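Local coordinates for protein design 2L4HC2_9 (Synthetic construct, PDB 5J73), which is a computationally designed helical hairpin that pairs with a second copy of itself to form a homodimeric four-helix bundle, with specificity built on modular hydrogen-bond networks, at the interface of chains A and B. Residues are numbered along the deposited sequence; one frame, centred on the assembly and turned at random. Chains: chain A/B, protein design 2L4HC2_9.

The interface of chains A and B. Residues chain A 59-60, 63, 67; chain B 25, 29, 32, 58, 62.
In this designed four-helix bundle, one stretch of the dimer seam shows how an apolar core and a charged pair can be set side by side: A:Ile59, A:Ile63 and A:Arg67 of one subunit meet B:Val25, B:Glu29, B:Leu32, B:Ile58 and B:Leu62 of the other. A:Ile63 lies at the middle. Its CG2 methyl meets B:Val25 CG1 at 3.6 Å, the two side chains crossing at a slant, while its CG1 packs on B:Leu62 CD1 at 3.8 Å. The same CG1 arm, set beside the backbone N (chi1 -72°), carries its terminal CD1 to the aliphatic CG of B:Glu29, 3.9 Å away. An alanine at A:Ile63 would probably leave B:Val25 and B:Leu62 facing a gap and B:Glu29 without support for its methylene chain. One turn earlier, A:Ile59 and B:Leu32 run past each other in opposite senses, with their CD1 methyls 3.8 Å apart. A:Ile59 CG2 reaches B:Leu62 CD1 at 4.0 Å, and B:Ile58 adds a looser contact beyond. Beside the apolar core, A:Arg67 NH2 and the carboxylate OE2 of B:Glu29 pair as a salt bridge whose detailed geometry is doubtful, the atoms being modelled too close. As modelled, the guanidinium and carboxylate planes are steeply turned (79°) and the N-H is not directed at the oxygen, so no hydrogen bond is claimed. A:Ile63 CG2 sits 3.6 Å above the centre of the A:Arg67 guanidinium, backing one face with hydrocarbon. The chain A residues and B:Ile58 and B:Leu62 belong to the second helices, 45-78, whereas B:Val25, B:Glu29 and B:Leu32 belong to helix 8-39 of chain B; the two-fold axis repeats the whole arrangement with the chains exchanged.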
# COMPACT_ATOMS: atom_id res chain seq x y z
N ILE A 59 -5.67 -3.42 1.21
CA ILE A 59 -4.31 -3.89 1.01
C ILE A 59 -4.06 -4.15 -0.47
O ILE A 59 -3.05 -3.72 -1.02
CB ILE A 59 -4.04 -5.17 1.83
CG1 ILE A 59 -3.98 -4.83 3.32
CG2 ILE A 59 -2.74 -5.84 1.38
CD1 ILE A 59 -4.18 -6.02 4.22
N GLU A 60 -5.01 -4.82 -1.11
CA GLU A 60 -4.88 -5.15 -2.52
C GLU A 60 -4.84 -3.89 -3.39
O GLU A 60 -4.13 -3.84 -4.39
CB GLU A 60 -6.02 -6.06 -2.95
CG GLU A 60 -5.60 -7.52 -3.05
CD GLU A 60 -6.73 -8.49 -2.74
OE1 GLU A 60 -7.88 -8.05 -2.55
OE2 GLU A 60 -6.45 -9.71 -2.69
N ILE A 63 -1.49 -2.34 -2.92
CA ILE A 63 -0.49 -3.12 -3.64
C ILE A 63 -0.44 -2.76 -5.12
O ILE A 63 0.65 -2.70 -5.70
CB ILE A 63 -0.75 -4.64 -3.47
CG1 ILE A 63 -0.39 -5.06 -2.04
CG2 ILE A 63 0.09 -5.45 -4.47
CD1 ILE A 63 -0.66 -6.51 -1.72
N ARG A 67 2.82 -1.20 -7.32
CA ARG A 67 3.25 -1.77 -8.59
C ARG A 67 3.23 -0.76 -9.74
O ARG A 67 4.16 -0.73 -10.54
CB ARG A 67 2.40 -2.99 -8.95
CG ARG A 67 2.77 -4.22 -8.16
CD ARG A 67 1.71 -5.29 -8.17
NE ARG A 67 2.13 -6.42 -7.35
CZ ARG A 67 1.45 -7.56 -7.23
NH1 ARG A 67 0.29 -7.72 -7.85
NH2 ARG A 67 1.93 -8.53 -6.47
N VAL B 25 6.19 -6.08 -0.69
CA VAL B 25 4.86 -6.35 -1.24
C VAL B 25 4.60 -7.85 -1.32
O VAL B 25 3.50 -8.31 -1.01
CB VAL B 25 4.69 -5.70 -2.64
CG1 VAL B 25 3.43 -6.21 -3.33
CG2 VAL B 25 4.62 -4.19 -2.51
N GLU B 29 1.65 -9.87 0.48
CA GLU B 29 0.68 -10.70 -0.23
C GLU B 29 0.54 -12.04 0.47
O GLU B 29 -0.56 -12.57 0.61
CB GLU B 29 1.10 -10.93 -1.69
CG GLU B 29 0.30 -10.12 -2.69
CD GLU B 29 0.86 -10.22 -4.09
OE1 GLU B 29 0.94 -11.35 -4.62
OE2 GLU B 29 1.23 -9.17 -4.66
N LEU B 32 -1.15 -11.60 3.72
CA LEU B 32 -2.57 -11.41 3.47
C LEU B 32 -3.28 -12.75 3.30
O LEU B 32 -4.34 -12.98 3.87
CB LEU B 32 -2.79 -10.55 2.22
CG LEU B 32 -4.24 -10.22 1.85
CD1 LEU B 32 -4.98 -9.55 3.01
CD2 LEU B 32 -4.29 -9.34 0.61
N ILE B 58 0.12 -4.12 8.10
CA ILE B 58 0.51 -4.22 6.70
C ILE B 58 0.17 -2.93 5.97
O ILE B 58 0.99 -2.39 5.24
CB ILE B 58 -0.20 -5.41 6.02
CG1 ILE B 58 0.31 -6.73 6.60
CG2 ILE B 58 -0.01 -5.36 4.49
CD1 ILE B 58 -0.54 -7.92 6.22
N LEU B 62 2.65 -0.50 3.93
CA LEU B 62 2.53 -0.23 2.50
C LEU B 62 2.40 1.26 2.22
O LEU B 62 2.86 1.75 1.19
CB LEU B 62 1.34 -0.98 1.89
CG LEU B 62 1.40 -2.51 1.85
CD1 LEU B 62 0.14 -3.06 1.20
CD2 LEU B 62 2.63 -3.01 1.11